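Local coordinates for protein cytochrome c XoxG (Methylobacterium extorquens, PDB 6ONQ) that binds heme c and probably carries electrons in lanthanide-dependent methanol oxidation, at residues A[43-49]-A[166-170]; A[67-71]-A[160-165]; A[79-85]-A[178-183]. One frame throughout, in Å; residues are numbered along the deposited sequence.

Interaction 1 (A[43-49]-A[166-170]); sequences EIDEPVL and RAAGA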
ATOM      1  N   GLU A  43       6.751  15.915   2.030  1.00 65.27           N
ATOM      2  CA  GLU A  43       7.443  14.781   2.635  1.00 62.46           C
ATOM      3  C   GLU A  43       7.777  13.694   1.615  1.00 46.38           C
ATOM      4  O   GLU A  43       7.832  12.513   1.958  1.00 48.16           O
ATOM      5  CB  GLU A  43       6.626  14.205   3.794  1.00 72.49           C
ATOM      6  CG  GLU A  43       7.391  14.157   5.122  1.00 76.81           C
ATOM      7  CD  GLU A  43       6.496  13.881   6.322  1.00 98.84           C
ATOM      8  OE1 GLU A  43       5.582  14.693   6.580  1.00 82.62           O
ATOM      9  OE2 GLU A  43       6.714  12.858   7.012  1.00100.69           O
ATOM     10  N   ILE A  44       8.030  14.080   0.362  1.00 44.51           N
ATOM     11  CA  ILE A  44       8.408  13.113  -0.665  1.00 39.59           C
ATOM     12  C   ILE A  44       9.808  12.569  -0.396  1.00 50.50           C
ATOM     13  O   ILE A  44      10.717  13.303   0.022  1.00 46.11           O
ATOM     14  CB  ILE A  44       8.320  13.753  -2.060  1.00 46.00           C
ATOM     15  CG1 ILE A  44       6.863  14.065  -2.396  1.00 53.65           C
ATOM     16  CG2 ILE A  44       8.944  12.843  -3.128  1.00 35.37           C
ATOM     17  CD1 ILE A  44       6.625  14.401  -3.846  1.00 54.73           C
ATOM     18  N   ASP A  45       9.979  11.263  -0.632  1.00 42.08           N
ATOM     19  CA  ASP A  45      11.255  10.555  -0.532  1.00 34.74           C
ATOM     20  C   ASP A  45      11.612  10.118  -1.951  1.00 30.52           C
ATOM     21  O   ASP A  45      11.124   9.095  -2.436  1.00 33.12           O
ATOM     22  CB  ASP A  45      11.139   9.373   0.437  1.00 39.87           C
ATOM     23  CG  ASP A  45      12.457   8.609   0.636  1.00 56.23           C
ATOM     24  OD1 ASP A  45      13.216   8.424  -0.341  1.00 56.34           O
ATOM     25  OD2 ASP A  45      12.721   8.162   1.782  1.00 56.12           O
ATOM     26  N   GLU A  46      12.461  10.897  -2.616  1.00 31.03           N
ATOM     27  CA  GLU A  46      12.683  10.672  -4.040  1.00 37.77           C
ATOM     28  C   GLU A  46      13.230   9.286  -4.354  1.00 36.00           C
ATOM     29  O   GLU A  46      12.725   8.657  -5.303  1.00 29.89           O
ATOM     30  CB  GLU A  46      13.594  11.772  -4.605  1.00 42.09           C
ATOM     31  CG  GLU A  46      12.874  13.089  -4.855  1.00 56.45           C
ATOM     32  CD  GLU A  46      11.856  13.003  -5.985  1.00 74.06           C
ATOM     33  OE1 GLU A  46      11.950  12.062  -6.812  1.00 64.82           O
ATOM     34  OE2 GLU A  46      10.960  13.878  -6.038  1.00 63.51           O
ATOM     35  N   PRO A  47      14.227   8.756  -3.638  1.00 38.76           N
ATOM     36  CA  PRO A  47      14.703   7.400  -3.970  1.00 28.69           C
ATOM     37  C   PRO A  47      13.630   6.330  -3.840  1.00 29.46           C
ATOM     38  O   PRO A  47      13.532   5.443  -4.700  1.00 21.49           O
ATOM     39  CB  PRO A  47      15.846   7.186  -2.971  1.00 24.71           C
ATOM     40  CG  PRO A  47      16.297   8.567  -2.613  1.00 27.55           C
ATOM     41  CD  PRO A  47      15.083   9.411  -2.630  1.00 27.81           C
ATOM     42  N   VAL A  48      12.821   6.388  -2.781  1.00 26.87           N
ATOM     43  CA  VAL A  48      11.729   5.433  -2.634  1.00 24.73           C
ATOM     44  C   VAL A  48      10.675   5.648  -3.713  1.00 24.00           C
ATOM     45  O   VAL A  48      10.168   4.687  -4.301  1.00 33.08           O
ATOM     46  CB  VAL A  48      11.124   5.526  -1.225  1.00 24.35           C
ATOM     47  CG1 VAL A  48       9.854   4.712  -1.155  1.00 26.15           C
ATOM     48  CG2 VAL A  48      12.119   5.030  -0.201  1.00 26.06           C
ATOM     49  N   LEU A  49      10.332   6.907  -3.995  1.00 19.72           N
ATOM     50  CA  LEU A  49       9.387   7.194  -5.072  1.00 20.07           C
ATOM     51  C   LEU A  49       9.913   6.726  -6.426  1.00 24.09           C
ATOM     52  O   LEU A  49       9.163   6.148  -7.222  1.00 39.44           O
ATOM     53  CB  LEU A  49       9.074   8.691  -5.106  1.00 27.76           C
ATOM     54  CG  LEU A  49       8.398   9.285  -6.345  1.00 23.36           C
ATOM     55  CD1 LEU A  49       7.065   8.618  -6.614  1.00 23.83           C
ATOM     56  CD2 LEU A  49       8.224  10.785  -6.178  1.00 18.13           C
ATOM     57  N   ARG A 166       2.518   5.726   1.070  1.00 16.31           N
ATOM     58  CA  ARG A 166       2.856   6.505   2.257  1.00 20.40           C
ATOM     59  C   ARG A 166       4.363   6.665   2.386  1.00 17.88           C
ATOM     60  O   ARG A 166       4.864   7.769   2.624  1.00 28.57           O
ATOM     61  CB  ARG A 166       2.272   5.845   3.506  1.00 19.51           C
ATOM     62  CG  ARG A 166       0.741   5.778   3.512  1.00 22.72           C
ATOM     63  CD  ARG A 166       0.105   7.136   3.803  1.00 19.92           C
ATOM     64  NE  ARG A 166       0.488   7.622   5.123  1.00 25.99           N
ATOM     65  CZ  ARG A 166       1.157   8.750   5.345  1.00 32.95           C
ATOM     66  NH1 ARG A 166       1.517   9.538   4.333  1.00 23.61           N
ATOM     67  NH2 ARG A 166       1.471   9.087   6.585  1.00 26.55           N
ATOM     68  N   ALA A 167       5.102   5.571   2.208  1.00 27.93           N
ATOM     69  CA  ALA A 167       6.548   5.600   2.389  1.00 15.65           C
ATOM     70  C   ALA A 167       7.219   6.519   1.385  1.00 25.06           C
ATOM     71  O   ALA A 167       8.233   7.152   1.702  1.00 21.75           O
ATOM     72  CB  ALA A 167       7.112   4.186   2.278  1.00 14.95           C
ATOM     73  N   ALA A 168       6.680   6.601   0.173  1.00 21.79           N
ATOM     74  CA  ALA A 168       7.222   7.495  -0.836  1.00 19.03           C
ATOM     75  C   ALA A 168       6.788   8.940  -0.635  1.00 29.79           C
ATOM     76  O   ALA A 168       7.232   9.817  -1.388  1.00 27.01           O
ATOM     77  CB  ALA A 168       6.806   7.020  -2.228  1.00  9.07           C
ATOM     78  N   GLY A 169       5.937   9.209   0.353  1.00 20.09           N
ATOM     79  CA  GLY A 169       5.341  10.523   0.465  1.00 20.86           C
ATOM     80  C   GLY A 169       4.442  10.896  -0.691  1.00 28.32           C
ATOM     81  O   GLY A 169       4.110  12.072  -0.848  1.00 36.25           O
ATOM     82  N   ALA A 170       4.044   9.925  -1.519  1.00 21.37           N
ATOM     83  CA  ALA A 170       3.157  10.192  -2.649  1.00 25.95           C
ATOM     84  C   ALA A 170       1.701  10.311  -2.237  1.00 30.88           C
ATOM     85  O   ALA A 170       0.872  10.746  -3.045  1.00 32.41           O
ATOM     86  CB  ALA A 170       3.283   9.092  -3.707  1.00 21.91           C
TER

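Interaction 2 (A[67-71]-A[160-165]); sequences GHPTF and YVYLRA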
ATOM      1  N   GLY A  67       8.918  -5.972 -11.013  1.00 22.21           N
ATOM      2  CA  GLY A  67       7.788  -6.881 -11.017  1.00 23.22           C
ATOM      3  C   GLY A  67       6.888  -6.812  -9.802  1.00 38.98           C
ATOM      4  O   GLY A  67       5.989  -7.652  -9.672  1.00 44.95           O
ATOM      5  N   HIS A  68       7.088  -5.824  -8.909  1.00 19.25           N
ATOM      6  CA  HIS A  68       6.345  -5.762  -7.668  1.00 27.96           C
ATOM      7  C   HIS A  68       5.240  -4.707  -7.739  1.00 34.33           C
ATOM      8  O   HIS A  68       5.345  -3.734  -8.490  1.00 27.15           O
ATOM      9  CB  HIS A  68       7.295  -5.452  -6.510  1.00 36.69           C
ATOM     10  CG  HIS A  68       8.320  -6.517  -6.283  1.00 41.83           C
ATOM     11  ND1 HIS A  68       9.671  -6.253  -6.221  1.00 28.59           N
ATOM     12  CD2 HIS A  68       8.189  -7.856  -6.118  1.00 35.27           C
ATOM     13  CE1 HIS A  68      10.329  -7.383  -6.028  1.00 39.69           C
ATOM     14  NE2 HIS A  68       9.453  -8.370  -5.957  1.00 52.62           N
ATOM     15  N   PRO A  69       4.163  -4.889  -6.975  1.00 20.10           N
ATOM     16  CA  PRO A  69       3.031  -3.962  -7.058  1.00 13.76           C
ATOM     17  C   PRO A  69       3.431  -2.548  -6.678  1.00 21.70           C
ATOM     18  O   PRO A  69       4.344  -2.332  -5.877  1.00 21.92           O
ATOM     19  CB  PRO A  69       2.024  -4.536  -6.055  1.00 10.07           C
ATOM     20  CG  PRO A  69       2.404  -5.952  -5.896  1.00 15.29           C
ATOM     21  CD  PRO A  69       3.893  -6.011  -6.063  1.00 18.17           C
ATOM     22  N   THR A  70       2.729  -1.579  -7.262  1.00 14.20           N
ATOM     23  CA  THR A  70       2.986  -0.177  -6.972  1.00 18.32           C
ATOM     24  C   THR A  70       1.700   0.609  -7.163  1.00 20.68           C
ATOM     25  O   THR A  70       0.682   0.079  -7.618  1.00 22.08           O
ATOM     26  CB  THR A  70       4.114   0.398  -7.845  1.00 15.50           C
ATOM     27  OG1 THR A  70       4.622   1.578  -7.233  1.00 13.48           O
ATOM     28  CG2 THR A  70       3.624   0.757  -9.231  1.00 22.18           C
ATOM     29  N   PHE A  71       1.762   1.887  -6.802  1.00 19.69           N
ATOM     30  CA  PHE A  71       0.623   2.783  -6.854  1.00 23.56           C
ATOM     31  C   PHE A  71       0.605   3.578  -8.157  1.00 29.01           C
ATOM     32  O   PHE A  71       1.436   3.392  -9.049  1.00 34.44           O
ATOM     33  CB  PHE A  71       0.655   3.721  -5.658  1.00 27.92           C
ATOM     34  CG  PHE A  71       1.971   4.399  -5.474  1.00 28.75           C
ATOM     35  CD1 PHE A  71       2.307   5.503  -6.230  1.00 23.43           C
ATOM     36  CD2 PHE A  71       2.881   3.927  -4.549  1.00 25.67           C
ATOM     37  CE1 PHE A  71       3.518   6.129  -6.054  1.00 23.78           C
ATOM     38  CE2 PHE A  71       4.093   4.554  -4.371  1.00 21.97           C
ATOM     39  CZ  PHE A  71       4.413   5.653  -5.124  1.00 13.49           C
ATOM     40  N   TYR A 160       0.194  -3.386   0.737  1.00 21.79           N
ATOM     41  CA  TYR A 160       1.541  -3.021   0.301  1.00  8.45           C
ATOM     42  C   TYR A 160       1.526  -1.742  -0.521  1.00 10.61           C
ATOM     43  O   TYR A 160       2.300  -0.814  -0.263  1.00 16.23           O
ATOM     44  CB  TYR A 160       2.163  -4.161  -0.503  1.00  8.10           C
ATOM     45  CG  TYR A 160       3.569  -3.854  -0.965  1.00 14.94           C
ATOM     46  CD1 TYR A 160       4.621  -3.791  -0.055  1.00 17.50           C
ATOM     47  CD2 TYR A 160       3.848  -3.603  -2.307  1.00 14.84           C
ATOM     48  CE1 TYR A 160       5.909  -3.496  -0.468  1.00 11.90           C
ATOM     49  CE2 TYR A 160       5.142  -3.307  -2.729  1.00 13.77           C
ATOM     50  CZ  TYR A 160       6.163  -3.257  -1.800  1.00 17.18           C
ATOM     51  OH  TYR A 160       7.449  -2.969  -2.192  1.00 34.18           O
ATOM     52  N   VAL A 161       0.639  -1.674  -1.512  1.00 12.49           N
ATOM     53  CA  VAL A 161       0.575  -0.515  -2.401  1.00 14.25           C
ATOM     54  C   VAL A 161       0.310   0.762  -1.609  1.00 12.85           C
ATOM     55  O   VAL A 161       1.041   1.749  -1.727  1.00 15.74           O
ATOM     56  CB  VAL A 161      -0.494  -0.746  -3.479  1.00 13.67           C
ATOM     57  CG1 VAL A 161      -0.772   0.523  -4.219  1.00 17.94           C
ATOM     58  CG2 VAL A 161      -0.034  -1.827  -4.434  1.00 14.25           C
ATOM     59  N   TYR A 162      -0.741   0.762  -0.796  1.00 15.25           N
ATOM     60  CA  TYR A 162      -1.066   1.935   0.008  1.00 13.19           C
ATOM     61  C   TYR A 162       0.097   2.339   0.921  1.00 17.71           C
ATOM     62  O   TYR A 162       0.487   3.510   0.981  1.00 12.77           O
ATOM     63  CB  TYR A 162      -2.328   1.649   0.831  1.00 11.73           C
ATOM     64  CG  TYR A 162      -2.524   2.635   1.940  1.00 14.79           C
ATOM     65  CD1 TYR A 162      -2.776   3.960   1.660  1.00 11.87           C
ATOM     66  CD2 TYR A 162      -2.418   2.254   3.268  1.00 11.61           C
ATOM     67  CE1 TYR A 162      -2.929   4.872   2.655  1.00  7.93           C
ATOM     68  CE2 TYR A 162      -2.579   3.175   4.275  1.00  7.43           C
ATOM     69  CZ  TYR A 162      -2.833   4.482   3.955  1.00  5.10           C
ATOM     70  OH  TYR A 162      -3.001   5.430   4.935  1.00 34.03           O
ATOM     71  N   LEU A 163       0.657   1.382   1.660  1.00 15.37           N
ATOM     72  CA  LEU A 163       1.743   1.738   2.561  1.00 12.30           C
ATOM     73  C   LEU A 163       3.014   2.104   1.797  1.00 21.29           C
ATOM     74  O   LEU A 163       3.859   2.836   2.319  1.00 13.69           O
ATOM     75  CB  LEU A 163       2.010   0.595   3.526  1.00 13.63           C
ATOM     76  CG  LEU A 163       1.030   0.301   4.654  1.00 14.56           C
ATOM     77  CD1 LEU A 163       1.370  -1.054   5.272  1.00  6.82           C
ATOM     78  CD2 LEU A 163       1.064   1.418   5.695  1.00 11.15           C
ATOM     79  N   ARG A 164       3.165   1.605   0.569  1.00 19.90           N
ATOM     80  CA  ARG A 164       4.245   2.072  -0.289  1.00 11.03           C
ATOM     81  C   ARG A 164       4.046   3.527  -0.676  1.00 15.56           C
ATOM     82  O   ARG A 164       5.005   4.309  -0.698  1.00 24.05           O
ATOM     83  CB  ARG A 164       4.331   1.210  -1.541  1.00 17.30           C
ATOM     84  CG  ARG A 164       5.734   0.801  -1.886  1.00 16.93           C
ATOM     85  CD  ARG A 164       5.824   0.271  -3.300  1.00 16.81           C
ATOM     86  NE  ARG A 164       7.179   0.462  -3.798  1.00 21.71           N
ATOM     87  CZ  ARG A 164       7.702  -0.166  -4.841  1.00 20.38           C
ATOM     88  NH1 ARG A 164       6.984  -1.045  -5.525  1.00 19.72           N
ATOM     89  NH2 ARG A 164       8.954   0.094  -5.193  1.00 35.46           N
ATOM     90  N   ALA A 165       2.810   3.909  -1.002  1.00 20.82           N
ATOM     91  CA  ALA A 165       2.532   5.303  -1.334  1.00 20.68           C
ATOM     92  C   ALA A 165       2.765   6.218  -0.144  1.00 16.02           C
ATOM     93  O   ALA A 165       3.175   7.371  -0.320  1.00 20.77           O
ATOM     94  CB  ALA A 165       1.102   5.450  -1.846  1.00 14.58           C
TER

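Interaction 3 (A[79-85]-A[178-183]); sequences KVDWFTY and EKEDKP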
ATOM      1  N   LYS A  79      -6.411  11.909  -7.241  1.00 45.98           N
ATOM      2  CA  LYS A  79      -6.917  10.626  -7.707  1.00 37.05           C
ATOM      3  C   LYS A  79      -5.878   9.532  -7.458  1.00 48.09           C
ATOM      4  O   LYS A  79      -4.675   9.765  -7.600  1.00 45.63           O
ATOM      5  CB  LYS A  79      -7.261  10.726  -9.196  1.00 36.63           C
ATOM      6  CG  LYS A  79      -8.172   9.631  -9.696  1.00 36.17           C
ATOM      7  CD  LYS A  79      -8.254   9.610 -11.215  1.00 33.99           C
ATOM      8  CE  LYS A  79      -8.946   8.330 -11.688  1.00 60.96           C
ATOM      9  NZ  LYS A  79      -9.763   8.449 -12.925  1.00 70.11           N
ATOM     10  N   VAL A  80      -6.341   8.338  -7.073  1.00 39.31           N
ATOM     11  CA  VAL A  80      -5.455   7.217  -6.773  1.00 24.88           C
ATOM     12  C   VAL A  80      -5.956   5.964  -7.474  1.00 35.36           C
ATOM     13  O   VAL A  80      -7.145   5.824  -7.762  1.00 43.38           O
ATOM     14  CB  VAL A  80      -5.327   6.940  -5.260  1.00 27.61           C
ATOM     15  CG1 VAL A  80      -4.941   8.205  -4.496  1.00 25.87           C
ATOM     16  CG2 VAL A  80      -6.604   6.337  -4.729  1.00 34.04           C
ATOM     17  N   ASP A  81      -5.030   5.043  -7.746  1.00 39.10           N
ATOM     18  CA  ASP A  81      -5.384   3.758  -8.329  1.00 24.96           C
ATOM     19  C   ASP A  81      -6.227   2.953  -7.346  1.00 26.73           C
ATOM     20  O   ASP A  81      -6.323   3.273  -6.158  1.00 27.17           O
ATOM     21  CB  ASP A  81      -4.127   2.970  -8.723  1.00 32.48           C
ATOM     22  CG  ASP A  81      -3.449   2.263  -7.526  1.00 38.21           C
ATOM     23  OD1 ASP A  81      -2.847   2.947  -6.660  1.00 20.90           O
ATOM     24  OD2 ASP A  81      -3.497   1.010  -7.466  1.00 44.84           O
ATOM     25  N   TRP A  82      -6.823   1.873  -7.853  1.00 28.37           N
ATOM     26  CA  TRP A  82      -7.756   1.104  -7.040  1.00 22.31           C
ATOM     27  C   TRP A  82      -7.089   0.568  -5.782  1.00 27.12           C
ATOM     28  O   TRP A  82      -7.624   0.699  -4.675  1.00 31.64           O
ATOM     29  CB  TRP A  82      -8.350  -0.044  -7.852  1.00 26.73           C
ATOM     30  CG  TRP A  82      -9.094  -0.980  -6.976  1.00 31.77           C
ATOM     31  CD1 TRP A  82      -8.720  -2.242  -6.617  1.00 42.67           C
ATOM     32  CD2 TRP A  82     -10.331  -0.722  -6.309  1.00 31.00           C
ATOM     33  NE1 TRP A  82      -9.655  -2.791  -5.773  1.00 41.45           N
ATOM     34  CE2 TRP A  82     -10.654  -1.876  -5.567  1.00 50.62           C
ATOM     35  CE3 TRP A  82     -11.198   0.375  -6.266  1.00 43.04           C
ATOM     36  CZ2 TRP A  82     -11.808  -1.964  -4.791  1.00 47.81           C
ATOM     37  CZ3 TRP A  82     -12.343   0.285  -5.499  1.00 34.20           C
ATOM     38  CH2 TRP A  82     -12.639  -0.877  -4.774  1.00 49.89           C
ATOM     39  N   PHE A  83      -5.905  -0.023  -5.924  1.00 33.72           N
ATOM     40  CA  PHE A  83      -5.312  -0.731  -4.796  1.00 26.22           C
ATOM     41  C   PHE A  83      -4.829   0.219  -3.711  1.00 25.16           C
ATOM     42  O   PHE A  83      -4.801  -0.159  -2.537  1.00 21.75           O
ATOM     43  CB  PHE A  83      -4.188  -1.636  -5.277  1.00 18.94           C
ATOM     44  CG  PHE A  83      -4.686  -2.824  -6.024  1.00 32.19           C
ATOM     45  CD1 PHE A  83      -5.154  -2.692  -7.320  1.00 47.70           C
ATOM     46  CD2 PHE A  83      -4.741  -4.063  -5.420  1.00 44.72           C
ATOM     47  CE1 PHE A  83      -5.640  -3.786  -8.006  1.00 52.56           C
ATOM     48  CE2 PHE A  83      -5.228  -5.166  -6.102  1.00 40.82           C
ATOM     49  CZ  PHE A  83      -5.675  -5.027  -7.391  1.00 51.92           C
ATOM     50  N   THR A  84      -4.468   1.453  -4.056  1.00 22.66           N
ATOM     51  CA  THR A  84      -4.203   2.415  -2.993  1.00 16.04           C
ATOM     52  C   THR A  84      -5.478   2.711  -2.215  1.00 27.07           C
ATOM     53  O   THR A  84      -5.482   2.698  -0.979  1.00 32.38           O
ATOM     54  CB  THR A  84      -3.596   3.699  -3.554  1.00 22.92           C
ATOM     55  OG1 THR A  84      -2.363   3.403  -4.222  1.00 21.10           O
ATOM     56  CG2 THR A  84      -3.318   4.676  -2.428  1.00 17.87           C
ATOM     57  N   TYR A  85      -6.582   2.964  -2.927  1.00 36.58           N
ATOM     58  CA  TYR A  85      -7.869   3.173  -2.267  1.00 32.74           C
ATOM     59  C   TYR A  85      -8.243   1.963  -1.416  1.00 27.62           C
ATOM     60  O   TYR A  85      -8.486   2.087  -0.209  1.00 30.04           O
ATOM     61  CB  TYR A  85      -8.952   3.470  -3.316  1.00 35.71           C
ATOM     62  CG  TYR A  85     -10.375   3.490  -2.785  1.00 47.22           C
ATOM     63  CD1 TYR A  85     -10.898   4.623  -2.164  1.00 44.55           C
ATOM     64  CD2 TYR A  85     -11.199   2.375  -2.912  1.00 49.20           C
ATOM     65  CE1 TYR A  85     -12.198   4.640  -1.678  1.00 55.62           C
ATOM     66  CE2 TYR A  85     -12.501   2.384  -2.428  1.00 62.16           C
ATOM     67  CZ  TYR A  85     -12.995   3.518  -1.813  1.00 68.27           C
ATOM     68  OH  TYR A  85     -14.289   3.524  -1.334  1.00 65.21           O
ATOM     69  N   GLU A 178     -11.290  10.691  -4.847  1.00 26.15           N
ATOM     70  CA  GLU A 178     -11.325  10.222  -6.219  1.00 28.92           C
ATOM     71  C   GLU A 178     -10.465   8.976  -6.354  1.00 35.18           C
ATOM     72  O   GLU A 178      -9.323   8.945  -5.892  1.00 44.90           O
ATOM     73  CB  GLU A 178     -10.825  11.325  -7.155  1.00 41.89           C
ATOM     74  CG  GLU A 178     -11.220  11.163  -8.629  1.00 62.65           C
ATOM     75  CD  GLU A 178     -10.522  12.174  -9.553  1.00 83.45           C
ATOM     76  OE1 GLU A 178     -10.580  11.985 -10.792  1.00 79.01           O
ATOM     77  OE2 GLU A 178      -9.917  13.154  -9.046  1.00 65.23           O
ATOM     78  N   LYS A 179     -11.026   7.940  -6.964  1.00 43.71           N
ATOM     79  CA  LYS A 179     -10.301   6.713  -7.258  1.00 43.64           C
ATOM     80  C   LYS A 179     -10.469   6.372  -8.731  1.00 52.74           C
ATOM     81  O   LYS A 179     -11.255   6.992  -9.454  1.00 57.14           O
ATOM     82  CB  LYS A 179     -10.783   5.543  -6.383  1.00 42.37           C
ATOM     83  CG  LYS A 179     -12.144   4.971  -6.785  1.00 49.37           C
ATOM     84  CD  LYS A 179     -12.847   4.283  -5.617  1.00 44.17           C
ATOM     85  CE  LYS A 179     -13.750   5.245  -4.844  1.00 63.23           C
ATOM     86  NZ  LYS A 179     -15.045   5.519  -5.544  1.00 53.49           N
ATOM     87  N   GLU A 180      -9.700   5.384  -9.176  1.00 53.36           N
ATOM     88  CA  GLU A 180      -9.933   4.759 -10.467  1.00 41.55           C
ATOM     89  C   GLU A 180     -10.881   3.589 -10.268  1.00 55.81           C
ATOM     90  O   GLU A 180     -10.994   3.036  -9.173  1.00 62.77           O
ATOM     91  CB  GLU A 180      -8.623   4.294 -11.115  1.00 35.62           C
ATOM     92  CG  GLU A 180      -7.508   5.345 -11.050  1.00 48.66           C
ATOM     93  CD  GLU A 180      -6.213   4.942 -11.752  1.00 65.43           C
ATOM     94  OE1 GLU A 180      -6.064   3.765 -12.166  1.00 37.98           O
ATOM     95  OE2 GLU A 180      -5.335   5.831 -11.889  1.00 60.32           O
ATOM     96  N   ASP A 181     -11.577   3.219 -11.340  1.00 71.43           N
ATOM     97  CA  ASP A 181     -12.587   2.176 -11.228  1.00 80.30           C
ATOM     98  C   ASP A 181     -11.964   0.858 -10.779  1.00 60.35           C
ATOM     99  O   ASP A 181     -10.805   0.558 -11.079  1.00 71.80           O
ATOM    100  CB  ASP A 181     -13.311   1.993 -12.562  1.00 72.93           C
ATOM    101  CG  ASP A 181     -14.332   3.081 -12.814  1.00 89.68           C
ATOM    102  OD1 ASP A 181     -15.328   2.812 -13.518  1.00 94.26           O
ATOM    103  OD2 ASP A 181     -14.135   4.207 -12.305  1.00 86.79           O
ATOM    104  N   LYS A 182     -12.740   0.080 -10.036  1.00 47.92           N
ATOM    105  CA  LYS A 182     -12.294  -1.245  -9.620  1.00 52.66           C
ATOM    106  C   LYS A 182     -12.211  -2.157 -10.837  1.00 50.47           C
ATOM    107  O   LYS A 182     -13.222  -2.352 -11.524  1.00 68.02           O
ATOM    108  CB  LYS A 182     -13.236  -1.841  -8.576  1.00 45.83           C
ATOM    109  CG  LYS A 182     -12.754  -3.173  -8.010  1.00 56.00           C
ATOM    110  CD  LYS A 182     -13.709  -3.737  -6.952  1.00 71.37           C
ATOM    111  CE  LYS A 182     -13.091  -4.931  -6.207  1.00 66.80           C
ATOM    112  NZ  LYS A 182     -13.986  -5.512  -5.149  1.00 39.15           N
ATOM    113  N   PRO A 183     -11.049  -2.722 -11.144  1.00 43.91           N
ATOM    114  CA  PRO A 183     -10.929  -3.582 -12.323  1.00 50.77           C
ATOM    115  C   PRO A 183     -11.659  -4.902 -12.147  1.00 65.66           C
ATOM    116  O   PRO A 183     -11.942  -5.350 -11.034  1.00 61.26           O
ATOM    117  CB  PRO A 183      -9.421  -3.803 -12.448  1.00 57.00           C
ATOM    118  CG  PRO A 183      -8.896  -3.567 -11.080  1.00 60.14           C
ATOM    119  CD  PRO A 183      -9.759  -2.512 -10.472  1.00 41.36           C
TER

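Interaction 1 (A[43-49]-A[166-170])
The carbonyl oxygen of Ala168 is gripped by two consecutive residues of 43-49. Asp45 N donates to Ala168 O at 3.2 Å, with an almost straight N-H...O angle of 172°. The donor nevertheless stands well above the carbonyl plane, 61° out of it. A weaker CA-H...O contact comes from Ile44, whose CA is 3.6 Å from Ala168 O. The next residue answers in the reverse sense: Gly169 CA points a hydrogen at Glu43 O over 3.5 Å. A side chain at Gly169 would probably meet Glu43 O and Ile44 CA, and its positive phi also suits glycine.

The apolar half of the contact lies around the methyl of Ala168. Its CB packs against the backbone at Leu49 CA, 3.8 Å away, while Leu49 CB meets the same methyl at 4.0 Å. Val48 approaches with one branch: CG1, anti to its backbone N (chi1 170°), reaches Ala168 CA at 3.8 Å and touches the methyl of Ala167 more loosely. Ile44 lays CG1 beside Gly169 O on the opposite flank of Ala168 from Val48.

Asp45 also serves its own helix, because OD1 accepts from Val48 N at 3.2 Å, while OD2 forms a salt bridge with Lys117. That lysine also bonds to Ala167 O, linking both segments to helix 112-118. The carboxylate of Glu43 turns to Lys113 of the same helix, although its side chain is poorly ordered.

Two helix ends thus meet here: an N-cap at Asp45 opening helix 46-51, and a Schellman motif with Gly169 closing helix 156-167, which by its place in the chain probably corresponds to the C-terminal helix of the cytochrome c core.

Interaction 2 (A[67-71]-A[160-165])
Arg164 NH1 reaches across to Pro69 O, donating a hydrogen bond of 3.0 Å. The oxygen lies in the guanidinium plane, only 2° out of it, at the edge of the group; the N-H...O angle is a moderate 141°. An arginine chain extended from CG to NE carries the group that far from the helix. The same oxygen sits in the plane of the Tyr160 ring, at its edge, Pro69 O to Tyr160 CE2 being 3.4 Å. Thr70 OG1 lies over one guanidinium face.

Phe71 takes the conformer that places CG between its backbone N and carbonyl carbon (chi1 50°), which swings the ring alongside the helix. There CD2 touches Ala165 CB at 3.6 Å, the ring being set obliquely to the backbone. Val161 forks over the strand: CG1 meets Phe71 CB at 3.8 Å, and CG2 rests on Pro69 CB at the same separation.

The hydroxyl of Thr70 is bonded to Ala52 O, and Arg164 NH1 also forms a salt bridge with Asp64. A buried guanidinium is therefore likely to stay charged, its charge balanced by Asp64 while Pro69 O takes up another of its N-H bonds beside the apolar packing of Val161, Phe71 and Ala165.

Interaction 3 (A[79-85]-A[178-183])
Lys182 lies across one face of the Trp82 indole, the two side chains crossing obliquely. Its CG stands 3.7 Å from the centroid of the six-membered ring and 20° off the normal, a CH-pi contact. The extended lysine chain continues along the benzo half, where CD comes within 3.4 Å of Trp82 CZ2, and ends in a salt bridge from NZ to Glu190. Lys179 instead runs side by side with Trp82, pointing the same way: its CD meets the indole edge at CZ3, 4.0 Å off, while that same CD sits over the face of the Tyr85 ring, 3.6 Å from the centroid and 7° off the normal. With CG between its backbone N and carbonyl carbon (chi1 74°), and further bends at chi3 and chi4, Lys179 is carried out across the tyrosine face.

Ahead of Trp82 in the chain, the backbones form a single parallel bridge, with Val80 N bonded to Glu178 O and Glu180 N to Val80 O at 3.0 Å, so that 178-180 runs along the outermost strand 79-80 of the antiparallel sheet. Asp81 then N-caps helix 82-94 through weak bonds from Phe83 N and Thr84 N.

Replacing Trp82 with an alanine would probably leave the aliphatic chain of Lys182 without the surface it lies against, and freer to turn.

At the other end, Lys79 crosses Glu178 obliquely and Glu180 at about a right angle. Lys79 CE rests 3.4 Å from Glu180 CG, but Lys79 NZ stays 4.2 Å from Glu178 OE1, beyond a salt bridge; Glu180 OE1 is bonded to Tyr62 OH.

Overall arrangement
Interactions 1 and 2 share helix 156-167, with centres about 12 Å apart, and Phe71 joins them: Phe71 CE1 touches Ala170 CB at 3.8 Å, and Phe71 CZ touches Ala168 CB. Interaction 2 is nested within the chain loop closed by interaction 1, whereas 79-85/178-183 crosses both. The centres of interactions 2 and 3 are about 13 Å apart; Thr84 OG1 packs against Val161 CG1 and Phe71 CB, and strands 69-74 and 79-80 are neighbours in one sheet. Interactions 1 and 3 do not touch, their nearest atoms being about 7 Å apart. None of the three reaches the heme c: side chains of Tyr160, Ala167 and Phe83 lie about 8, 11 and 14 Å from it.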